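Local coordinates for clavulanic acid biosynthesis oligopeptide binding protein 2 (Streptomyces clavuligerus, PDB 2WOL) that probably binds oligopeptides as an extracellular solute-binding protein and belongs to the clavulanic acid biosynthetic pathway of its organism, at residues H295-F306 and L524-R535; R372-L382 and L413-T421. All coordinates share one frame; numbering follows the deposited sequence. Where two conformers were deposited one is given.

In the fold
Both contacts reach the same mixed beta sheet, yet their centres lie about 29 Å apart and their nearest atoms about 6 Å. Interaction 1 is largely buried, about 13 Å from the centre of the chain, and pairs two long extended segments through backbone hydrogen bonds, with a buried salt bridge near one end. Interaction 2, nested inside the chain loop that interaction 1 closes, sits about 33 Å from that centre and is only partly buried. There a helix leans on the turn that leads from helix 401-414 into strand 418-425, so apolar side chains and arginine-to-carbonyl bonds replace strand pairing.

Interaction 1: H295-F306 and L524-R535; sequences HTDNPRTSFLHF and LPLVHDKTLHFR
Arg535 reaches across to Asp297, where the two extended segments run antiparallel. Its CG lies between the backbone N and the carbonyl carbon (chi1 42°), which turns CG against His295 O, 3.3 Å away. CD then passes Asp297 OD2, and NE bonds to the same OD2 at 2.8 Å. NH2 donates to Asp297 OD1 at 2.9 Å, while NH1 lies near His295 CA and bonds outside to Ser294 O. The side-on salt bridge is twisted, carboxylate and guanidinium planes 50° apart, and the peptide joining His295 to Thr296 lies over one guanidinium face, toward its rim. NH2 also donates to Gly16 O, and Tyr551 OH and Gly20 N bind the carboxylate, so several partners share these buried charges. Water 1 bridges His295 ND1 and Arg535 O, while His295 NE2 bonds to Thr12 O.

Backbone bonds continue past the salt bridge. Pro299, which has no N-H to offer, still accepts from Thr531 N through its O, and its CG lies 3.7 Å from His533 CD2. Beyond it, Thr301 OG1 accepts from Phe303 N in an ST turn where the chain turns a corner, and water 2 donates to Phe303 O and Asp529 O. Farther on, the apolar Leu526 suits the side of the sheet covered by Val405 of helix 401-414. The two residues Leu526 and Val527 stand opposite the single His305: Leu526 N bonds to His305 O at 3.0 Å, and Val527 N bonds to it weakly. This is a classic beta bulge within an antiparallel pairing of the mixed sheet.

Interaction 2: R372-L382 and L413-T421; sequences RGDLDAARAEL and LARVGIELT
Arg372 O receives both end nitrogens of Arg415, NH2 at 2.8 Å and NH1 at 2.9 Å. The carbonyl lies close to the guanidinium plane, and an arginine suits this place because two N-H groups can converge on one oxygen. Arg415 is bent at chi3 (-61°), turning its end toward this carbonyl; NH2 also bonds to Ala328 O and NE to Ser412 O, which helps fix the group. Gly373, with no side chain, lets Arg415 NH2 come within 4.1 Å of its CA, and its backbone angles also favour glycine. Asp374 is the N-cap of helix 375-384, its OD1 accepting from Ala377 N.

Leu375 CD2 rests over the centre of the Arg415 guanidinium face, 3.7 Å above the plane, and touches Val416 CG1. One turn on, the small Ala378 lets Val416 CG1 approach its CB at 4.1 Å. Arg379 extends from CG to NE alongside Val416 CG1, which lies over one face of the Arg379 guanidinium, and Arg379 NH2 donates to Arg415 O at 3.1 Å. Leu382 closes the row: CD1 meets Val416 CG2 and CD2 meets Ile418 CD1, while Phe391 of strand 391-398 touches both Leu382 and Ile418. These four residues pack on Val416 and Ile418 at a Schellman motif (Ile418 N to Leu413 O, Gly417 N to Ala414 O): Gly417, with positive phi, ends helix 401-414, the crossover helix between parallel strands 391-398 and 418-425 of a beta-alpha-beta unit.

Interaction 1: H295-F306 and L524-R535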
loop_
_atom_site.group_PDB
_atom_site.type_symbol
_atom_site.label_atom_id
_atom_site.label_comp_id
_atom_site.label_asym_id
_atom_site.label_seq_id
_atom_site.Cartn_x
_atom_site.Cartn_y
_atom_site.Cartn_z
ATOM N N HIS A 295 9.185 -23.262 6.464
ATOM C CA HIS A 295 9.194 -22.012 7.230
ATOM C C HIS A 295 8.925 -20.791 6.347
ATOM O O HIS A 295 9.123 -19.657 6.781
ATOM C CB HIS A 295 10.548 -21.817 7.928
ATOM C CG HIS A 295 10.935 -22.936 8.845
ATOM N ND1 HIS A 295 10.233 -23.234 9.991
ATOM C CD2 HIS A 295 11.967 -23.811 8.798
ATOM C CE1 HIS A 295 10.808 -24.252 10.606
ATOM N NE2 HIS A 295 11.863 -24.622 9.902
ATOM N N THR A 296 8.467 -21.020 5.118
ATOM C CA THR A 296 8.351 -19.948 4.132
ATOM C C THR A 296 6.928 -19.791 3.587
ATOM O O THR A 296 6.244 -20.779 3.307
ATOM C CB THR A 296 9.346 -20.175 2.967
ATOM O OG1 THR A 296 10.664 -20.318 3.505
ATOM C CG2 THR A 296 9.342 -19.005 2.005
ATOM N N ASP A 297 6.504 -18.534 3.456
ATOM C CA ASP A 297 5.236 -18.163 2.831
ATOM C C ASP A 297 5.509 -17.348 1.575
ATOM O O ASP A 297 6.433 -16.537 1.546
ATOM C CB ASP A 297 4.387 -17.349 3.810
ATOM C CG ASP A 297 3.991 -18.150 5.032
ATOM O OD1 ASP A 297 3.448 -19.260 4.857
ATOM O OD2 ASP A 297 4.219 -17.679 6.165
ATOM N N ASN A 298 4.700 -17.571 0.540
ATOM C CA ASN A 298 4.898 -16.922 -0.760
ATOM C C ASN A 298 3.623 -16.184 -1.213
ATOM O O ASN A 298 3.019 -16.538 -2.225
ATOM C CB ASN A 298 5.337 -17.980 -1.788
ATOM C CG ASN A 298 5.833 -17.384 -3.111
ATOM O OD1 ASN A 298 6.228 -16.216 -3.199
ATOM N ND2 ASN A 298 5.825 -18.211 -4.148
ATOM N N PRO A 299 3.204 -15.152 -0.456
ATOM C CA PRO A 299 1.939 -14.489 -0.758
ATOM C C PRO A 299 2.049 -13.483 -1.898
ATOM O O PRO A 299 3.150 -13.037 -2.234
ATOM C CB PRO A 299 1.640 -13.733 0.538
ATOM C CG PRO A 299 2.985 -13.367 1.049
ATOM C CD PRO A 299 3.871 -14.542 0.712
ATOM N N ARG A 300 0.902 -13.130 -2.472
ATOM C CA ARG A 300 0.792 -11.938 -3.301
ATOM C C ARG A 300 0.871 -10.738 -2.371
ATOM O O ARG A 300 0.354 -10.789 -1.250
ATOM C CB ARG A 300 -0.545 -11.910 -4.033
ATOM C CG ARG A 300 -0.675 -12.940 -5.137
ATOM C CD ARG A 300 -2.135 -13.155 -5.472
ATOM N NE ARG A 300 -2.312 -13.958 -6.676
ATOM C CZ ARG A 300 -2.393 -13.462 -7.908
ATOM N NH1 ARG A 300 -2.305 -12.154 -8.116
ATOM N NH2 ARG A 300 -2.569 -14.282 -8.935
ATOM N N THR A 301 1.513 -9.666 -2.828
ATOM C CA THR A 301 1.642 -8.442 -2.027
ATOM C C THR A 301 0.530 -7.437 -2.323
ATOM O O THR A 301 0.401 -6.427 -1.623
ATOM C CB THR A 301 2.990 -7.736 -2.265
ATOM O OG1 THR A 301 3.075 -7.317 -3.632
ATOM C CG2 THR A 301 4.158 -8.654 -1.947
ATOM N N SER A 302 -0.256 -7.722 -3.362
ATOM C CA SER A 302 -1.290 -6.819 -3.896
ATOM C C SER A 302 -0.727 -5.652 -4.715
ATOM O O SER A 302 -1.482 -4.806 -5.201
ATOM C CB SER A 302 -2.241 -6.321 -2.802
ATOM O OG SER A 302 -3.053 -7.386 -2.337
ATOM N N PHE A 303 0.594 -5.622 -4.874
ATOM C CA PHE A 303 1.241 -4.644 -5.738
ATOM C C PHE A 303 1.135 -5.082 -7.190
ATOM O O PHE A 303 1.107 -6.282 -7.492
ATOM C CB PHE A 303 2.711 -4.457 -5.356
ATOM C CG PHE A 303 2.933 -3.506 -4.210
ATOM C CD1 PHE A 303 2.525 -3.837 -2.918
ATOM C CD2 PHE A 303 3.572 -2.291 -4.419
ATOM C CE1 PHE A 303 2.739 -2.959 -1.858
ATOM C CE2 PHE A 303 3.790 -1.408 -3.363
ATOM C CZ PHE A 303 3.367 -1.740 -2.086
ATOM N N LEU A 304 1.060 -4.096 -8.079
ATOM C CA LEU A 304 1.053 -4.328 -9.513
ATOM C C LEU A 304 2.297 -3.705 -10.128
ATOM O O LEU A 304 2.611 -2.551 -9.859
ATOM C CB LEU A 304 -0.203 -3.720 -10.148
ATOM C CG LEU A 304 -0.254 -3.665 -11.681
ATOM C CD1 LEU A 304 -0.470 -5.040 -12.280
ATOM C CD2 LEU A 304 -1.334 -2.706 -12.151
ATOM N N HIS A 305 2.994 -4.479 -10.951
ATOM C CA HIS A 305 4.096 -3.979 -11.749
ATOM C C HIS A 305 3.551 -3.709 -13.146
ATOM O O HIS A 305 2.917 -4.577 -13.751
ATOM C CB HIS A 305 5.221 -5.015 -11.793
ATOM C CG HIS A 305 6.526 -4.480 -12.294
ATOM N ND1 HIS A 305 7.193 -3.443 -11.677
ATOM C CD2 HIS A 305 7.302 -4.857 -13.337
ATOM C CE1 HIS A 305 8.314 -3.194 -12.328
ATOM N NE2 HIS A 305 8.402 -4.035 -13.342
ATOM N N PHE A 306 3.783 -2.501 -13.652
ATOM C CA PHE A 306 3.234 -2.119 -14.947
ATOM C C PHE A 306 4.098 -1.110 -15.689
ATOM O O PHE A 306 5.033 -0.539 -15.130
ATOM C CB PHE A 306 1.783 -1.610 -14.813
ATOM C CG PHE A 306 1.635 -0.327 -14.028
ATOM C CD1 PHE A 306 1.547 0.897 -14.686
ATOM C CD2 PHE A 306 1.546 -0.349 -12.637
ATOM C CE1 PHE A 306 1.388 2.083 -13.973
ATOM C CE2 PHE A 306 1.387 0.832 -11.915
ATOM C CZ PHE A 306 1.312 2.052 -12.587
ATOM N N LEU A 524 0.069 -0.892 -19.324
ATOM C CA LEU A 524 0.414 -2.259 -19.695
ATOM C C LEU A 524 0.725 -3.053 -18.427
ATOM O O LEU A 524 1.796 -2.888 -17.836
ATOM C CB LEU A 524 1.615 -2.274 -20.649
ATOM C CG LEU A 524 2.338 -3.600 -20.931
ATOM C CD1 LEU A 524 1.400 -4.674 -21.496
ATOM C CD2 LEU A 524 3.504 -3.368 -21.878
ATOM N N PRO A 525 -0.218 -3.913 -17.999
ATOM C CA PRO A 525 -0.017 -4.730 -16.806
ATOM C C PRO A 525 1.020 -5.805 -17.083
ATOM O O PRO A 525 1.001 -6.415 -18.153
ATOM C CB PRO A 525 -1.389 -5.378 -16.568
ATOM C CG PRO A 525 -2.317 -4.810 -17.573
ATOM C CD PRO A 525 -1.516 -4.168 -18.644
ATOM N N LEU A 526 1.920 -6.025 -16.131
ATOM C CA LEU A 526 2.934 -7.071 -16.274
ATOM C C LEU A 526 2.670 -8.233 -15.324
ATOM O O LEU A 526 2.270 -9.317 -15.755
ATOM C CB LEU A 526 4.347 -6.507 -16.081
ATOM C CG LEU A 526 4.760 -5.372 -17.027
ATOM C CD1 LEU A 526 6.164 -4.894 -16.707
ATOM C CD2 LEU A 526 4.666 -5.807 -18.483
ATOM N N VAL A 527 2.892 -7.998 -14.035
ATOM C CA VAL A 527 2.641 -9.018 -13.018
ATOM C C VAL A 527 2.052 -8.408 -11.761
ATOM O O VAL A 527 2.277 -7.229 -11.476
ATOM C CB VAL A 527 3.936 -9.805 -12.625
ATOM C CG1 VAL A 527 4.502 -10.583 -13.815
ATOM C CG2 VAL A 527 4.998 -8.882 -12.016
ATOM N N HIS A 528 1.286 -9.212 -11.030
ATOM C CA HIS A 528 0.990 -8.912 -9.636
ATOM C C HIS A 528 2.119 -9.511 -8.811
ATOM O O HIS A 528 2.406 -10.717 -8.895
ATOM C CB HIS A 528 -0.358 -9.481 -9.209
ATOM C CG HIS A 528 -1.529 -8.785 -9.827
ATOM N ND1 HIS A 528 -1.766 -7.436 -9.670
ATOM C CD2 HIS A 528 -2.538 -9.258 -10.596
ATOM C CE1 HIS A 528 -2.867 -7.106 -10.322
ATOM N NE2 HIS A 528 -3.357 -8.195 -10.887
ATOM N N ASP A 529 2.768 -8.656 -8.031
ATOM C CA ASP A 529 3.969 -9.032 -7.294
ATOM C C ASP A 529 3.692 -10.080 -6.217
ATOM O O ASP A 529 2.603 -10.133 -5.634
ATOM C CB ASP A 529 4.689 -7.804 -6.728
ATOM C CG ASP A 529 5.474 -7.047 -7.793
ATOM O OD1 ASP A 529 6.189 -7.696 -8.593
ATOM O OD2 ASP A 529 5.380 -5.804 -7.833
ATOM N N LYS A 530 4.687 -10.934 -6.002
ATOM C CA LYS A 530 4.684 -11.894 -4.911
ATOM C C LYS A 530 5.982 -11.736 -4.138
ATOM O O LYS A 530 6.930 -11.112 -4.616
ATOM C CB LYS A 530 4.529 -13.321 -5.439
ATOM C CG LYS A 530 3.127 -13.616 -5.964
ATOM C CD LYS A 530 3.000 -15.001 -6.579
ATOM C CE LYS A 530 3.044 -16.104 -5.528
ATOM N NZ LYS A 530 2.762 -17.435 -6.129
ATOM N N THR A 531 6.019 -12.287 -2.933
ATOM C CA THR A 531 7.190 -12.141 -2.088
ATOM C C THR A 531 7.390 -13.413 -1.275
ATOM O O THR A 531 6.470 -14.221 -1.154
ATOM C CB THR A 531 7.052 -10.913 -1.156
ATOM O OG1 THR A 531 8.332 -10.566 -0.616
ATOM C CG2 THR A 531 6.064 -11.179 -0.022
ATOM N N LEU A 532 8.591 -13.592 -0.736
ATOM C CA LEU A 532 8.877 -14.732 0.129
ATOM C C LEU A 532 9.168 -14.255 1.543
ATOM O O LEU A 532 10.178 -13.599 1.775
ATOM C CB LEU A 532 10.068 -15.532 -0.407
ATOM C CG LEU A 532 9.835 -16.363 -1.672
ATOM C CD1 LEU A 532 11.145 -16.810 -2.258
ATOM C CD2 LEU A 532 8.950 -17.563 -1.396
ATOM N N HIS A 533 8.272 -14.573 2.477
ATOM C CA HIS A 533 8.502 -14.258 3.886
ATOM C C HIS A 533 8.973 -15.499 4.626
ATOM O O HIS A 533 8.451 -16.589 4.395
ATOM C CB HIS A 533 7.220 -13.774 4.565
ATOM C CG HIS A 533 6.640 -12.521 3.988
ATOM N ND1 HIS A 533 7.381 -11.377 3.765
ATOM C CD2 HIS A 533 5.366 -12.218 3.640
ATOM C CE1 HIS A 533 6.591 -10.434 3.279
ATOM N NE2 HIS A 533 5.364 -10.918 3.196
ATOM N N PHE A 534 9.936 -15.317 5.530
ATOM C CA PHE A 534 10.450 -16.403 6.371
ATOM C C PHE A 534 9.976 -16.206 7.811
ATOM O O PHE A 534 10.101 -15.119 8.369
ATOM C CB PHE A 534 11.985 -16.440 6.311
ATOM C CG PHE A 534 12.595 -17.645 6.981
ATOM C CD1 PHE A 534 12.806 -18.820 6.261
ATOM C CD2 PHE A 534 12.967 -17.605 8.325
ATOM C CE1 PHE A 534 13.368 -19.940 6.872
ATOM C CE2 PHE A 534 13.537 -18.733 8.947
ATOM C CZ PHE A 534 13.733 -19.894 8.209
ATOM N N ARG A 535 9.420 -17.258 8.401
ATOM C CA ARG A 535 8.934 -17.202 9.781
ATOM C C ARG A 535 9.656 -18.233 10.631
ATOM O O ARG A 535 9.645 -19.428 10.319
ATOM C CB ARG A 535 7.419 -17.448 9.852
ATOM C CG ARG A 535 6.935 -18.577 8.949
ATOM C CD ARG A 535 5.500 -19.022 9.224
ATOM N NE ARG A 535 4.975 -19.608 7.996
ATOM C CZ ARG A 535 5.178 -20.866 7.610
ATOM N NH1 ARG A 535 5.844 -21.716 8.389
ATOM N NH2 ARG A 535 4.701 -21.273 6.441
HETATM O O HOH W 1 8.332 -21.647 10.786
HETATM O O HOH W 2 0.361 -8.630 -5.963
#

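Interaction 2: R372-L382 and L413-T421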
loop_
_atom_site.group_PDB
_atom_site.type_symbol
_atom_site.label_atom_id
_atom_site.label_comp_id
_atom_site.label_asym_id
_atom_site.label_seq_id
_atom_site.Cartn_x
_atom_site.Cartn_y
_atom_site.Cartn_z
ATOM N N ARG A 372 4.341 -14.519 -25.768
ATOM C CA ARG A 372 5.584 -13.811 -26.060
ATOM C C ARG A 372 5.396 -12.611 -26.999
ATOM O O ARG A 372 6.362 -11.923 -27.338
ATOM C CB ARG A 372 6.637 -14.783 -26.605
ATOM C CG ARG A 372 7.243 -15.700 -25.538
ATOM C CD ARG A 372 8.569 -16.262 -26.028
ATOM N NE ARG A 372 9.264 -17.056 -25.015
ATOM C CZ ARG A 372 10.155 -16.575 -24.152
ATOM N NH1 ARG A 372 10.475 -15.283 -24.159
ATOM N NH2 ARG A 372 10.731 -17.387 -23.273
ATOM N N GLY A 373 4.150 -12.366 -27.399
ATOM C CA GLY A 373 3.805 -11.222 -28.243
ATOM C C GLY A 373 3.072 -11.631 -29.504
ATOM O O GLY A 373 3.418 -12.637 -30.128
ATOM N N ASP A 374 2.052 -10.859 -29.869
ATOM C CA ASP A 374 1.387 -11.012 -31.159
ATOM C C ASP A 374 1.916 -9.911 -32.069
ATOM O O ASP A 374 1.396 -8.792 -32.085
ATOM C CB ASP A 374 -0.135 -10.930 -31.013
ATOM C CG ASP A 374 -0.867 -11.209 -32.320
ATOM O OD1 ASP A 374 -0.231 -11.146 -33.395
ATOM O OD2 ASP A 374 -2.091 -11.469 -32.265
ATOM N N LEU A 375 2.962 -10.242 -32.819
ATOM C CA LEU A 375 3.665 -9.251 -33.619
ATOM C C LEU A 375 2.876 -8.854 -34.860
ATOM O O LEU A 375 2.995 -7.724 -35.326
ATOM C CB LEU A 375 5.072 -9.740 -33.980
ATOM C CG LEU A 375 5.967 -10.172 -32.805
ATOM C CD1 LEU A 375 7.385 -10.447 -33.293
ATOM C CD2 LEU A 375 5.982 -9.139 -31.672
ATOM N N ASP A 376 2.053 -9.769 -35.371
ATOM C CA ASP A 376 1.143 -9.434 -36.469
ATOM C C ASP A 376 0.162 -8.344 -36.037
ATOM O O ASP A 376 -0.038 -7.359 -36.751
ATOM C CB ASP A 376 0.375 -10.666 -36.953
ATOM C CG ASP A 376 1.231 -11.615 -37.777
ATOM O OD1 ASP A 376 2.333 -11.224 -38.226
ATOM O OD2 ASP A 376 0.781 -12.760 -37.992
ATOM N N ALA A 377 -0.438 -8.515 -34.859
ATOM C CA ALA A 377 -1.388 -7.532 -34.343
ATOM C C ALA A 377 -0.701 -6.199 -34.064
ATOM O O ALA A 377 -1.250 -5.143 -34.374
ATOM C CB ALA A 377 -2.074 -8.050 -33.093
ATOM N N ALA A 378 0.500 -6.258 -33.488
ATOM C CA ALA A 378 1.288 -5.055 -33.192
ATOM C C ALA A 378 1.613 -4.265 -34.458
ATOM O O ALA A 378 1.490 -3.036 -34.478
ATOM C CB ALA A 378 2.569 -5.414 -32.446
ATOM N N ARG A 379 2.020 -4.971 -35.512
ATOM C CA ARG A 379 2.361 -4.318 -36.781
ATOM C C ARG A 379 1.143 -3.672 -37.428
ATOM O O ARG A 379 1.245 -2.598 -38.024
ATOM C CB ARG A 379 3.049 -5.294 -37.744
ATOM C CG ARG A 379 4.497 -5.579 -37.369
ATOM C CD ARG A 379 5.152 -6.598 -38.279
ATOM N NE ARG A 379 6.423 -7.043 -37.709
ATOM C CZ ARG A 379 6.687 -8.289 -37.321
ATOM N NH1 ARG A 379 5.779 -9.247 -37.460
ATOM N NH2 ARG A 379 7.876 -8.578 -36.808
ATOM N N ALA A 380 -0.011 -4.321 -37.295
ATOM C CA ALA A 380 -1.257 -3.759 -37.802
ATOM C C ALA A 380 -1.619 -2.475 -37.058
ATOM O O ALA A 380 -2.066 -1.506 -37.669
ATOM C CB ALA A 380 -2.381 -4.777 -37.709
ATOM N N GLU A 381 -1.408 -2.465 -35.739
ATOM C CA GLU A 381 -1.638 -1.269 -34.929
ATOM C C GLU A 381 -0.688 -0.142 -35.337
ATOM O O GLU A 381 -1.104 1.012 -35.470
ATOM C CB GLU A 381 -1.492 -1.571 -33.431
ATOM C CG GLU A 381 -2.528 -2.544 -32.856
ATOM C CD GLU A 381 -3.944 -1.988 -32.780
ATOM O OE1 GLU A 381 -4.117 -0.746 -32.745
ATOM O OE2 GLU A 381 -4.888 -2.811 -32.742
ATOM N N LEU A 382 0.583 -0.478 -35.549
ATOM C CA LEU A 382 1.560 0.506 -36.030
ATOM C C LEU A 382 1.131 1.136 -37.356
ATOM O O LEU A 382 1.225 2.352 -37.524
ATOM C CB LEU A 382 2.959 -0.104 -36.143
ATOM C CG LEU A 382 3.716 -0.304 -34.825
ATOM C CD1 LEU A 382 5.004 -1.059 -35.074
ATOM C CD2 LEU A 382 3.990 1.036 -34.137
ATOM N N LEU A 413 9.998 -4.682 -27.927
ATOM C CA LEU A 413 9.478 -3.734 -28.904
ATOM C C LEU A 413 10.357 -3.589 -30.140
ATOM O O LEU A 413 9.871 -3.217 -31.206
ATOM C CB LEU A 413 9.239 -2.371 -28.244
ATOM C CG LEU A 413 8.289 -2.336 -27.038
ATOM C CD1 LEU A 413 7.965 -0.904 -26.650
ATOM C CD2 LEU A 413 7.009 -3.123 -27.297
ATOM N N ALA A 414 11.646 -3.892 -29.999
ATOM C CA ALA A 414 12.577 -3.841 -31.134
ATOM C C ALA A 414 12.141 -4.775 -32.263
ATOM O O ALA A 414 12.444 -4.534 -33.431
ATOM C CB ALA A 414 13.991 -4.174 -30.685
ATOM N N ARG A 415 11.407 -5.827 -31.907
ATOM C CA ARG A 415 10.933 -6.825 -32.869
ATOM C C ARG A 415 9.963 -6.268 -33.916
ATOM O O ARG A 415 9.790 -6.871 -34.979
ATOM C CB ARG A 415 10.289 -8.004 -32.136
ATOM C CG ARG A 415 11.238 -8.737 -31.197
ATOM C CD ARG A 415 10.535 -9.858 -30.445
ATOM N NE ARG A 415 9.438 -9.353 -29.619
ATOM C CZ ARG A 415 8.510 -10.114 -29.046
ATOM N NH1 ARG A 415 8.527 -11.435 -29.202
ATOM N NH2 ARG A 415 7.555 -9.550 -28.316
ATOM N N VAL A 416 9.334 -5.133 -33.613
ATOM C CA VAL A 416 8.411 -4.477 -34.548
ATOM C C VAL A 416 8.890 -3.065 -34.924
ATOM O O VAL A 416 8.109 -2.225 -35.378
ATOM C CB VAL A 416 6.948 -4.463 -34.015
ATOM C CG1 VAL A 416 6.412 -5.885 -33.890
ATOM C CG2 VAL A 416 6.849 -3.725 -32.678
ATOM N N GLY A 417 10.183 -2.816 -34.729
ATOM C CA GLY A 417 10.797 -1.559 -35.152
ATOM C C GLY A 417 10.593 -0.385 -34.215
ATOM O O GLY A 417 10.861 0.761 -34.582
ATOM N N ILE A 418 10.110 -0.657 -33.006
ATOM C CA ILE A 418 10.035 0.377 -31.983
ATOM C C ILE A 418 11.370 0.381 -31.249
ATOM O O ILE A 418 11.678 -0.547 -30.494
ATOM C CB ILE A 418 8.844 0.173 -31.016
ATOM C CG1 ILE A 418 7.526 0.157 -31.802
ATOM C CG2 ILE A 418 8.829 1.275 -29.959
ATOM C CD1 ILE A 418 6.305 -0.309 -31.008
ATOM N N GLU A 419 12.159 1.423 -31.505
ATOM C CA GLU A 419 13.525 1.525 -31.001
ATOM C C GLU A 419 13.552 2.407 -29.766
ATOM O O GLU A 419 13.397 3.628 -29.856
ATOM C CB GLU A 419 14.454 2.114 -32.068
ATOM C CG GLU A 419 14.512 1.340 -33.376
ATOM C CD GLU A 419 15.315 2.071 -34.441
ATOM O OE1 GLU A 419 16.227 2.850 -34.079
ATOM O OE2 GLU A 419 15.032 1.867 -35.641
ATOM N N LEU A 420 13.751 1.783 -28.611
ATOM C CA LEU A 420 13.764 2.510 -27.354
ATOM C C LEU A 420 15.165 2.690 -26.810
ATOM O O LEU A 420 16.012 1.804 -26.931
ATOM C CB LEU A 420 12.926 1.788 -26.297
ATOM C CG LEU A 420 11.450 1.500 -26.550
ATOM C CD1 LEU A 420 10.847 0.919 -25.283
ATOM C CD2 LEU A 420 10.704 2.751 -26.972
ATOM N N THR A 421 15.394 3.850 -26.209
ATOM C CA THR A 421 16.546 4.045 -25.348
ATOM C C THR A 421 16.029 4.234 -23.926
ATOM O O THR A 421 14.854 4.555 -23.716
ATOM C CB THR A 421 17.413 5.231 -25.795
ATOM O OG1 THR A 421 16.601 6.403 -25.898
ATOM C CG2 THR A 421 18.051 4.946 -27.153
#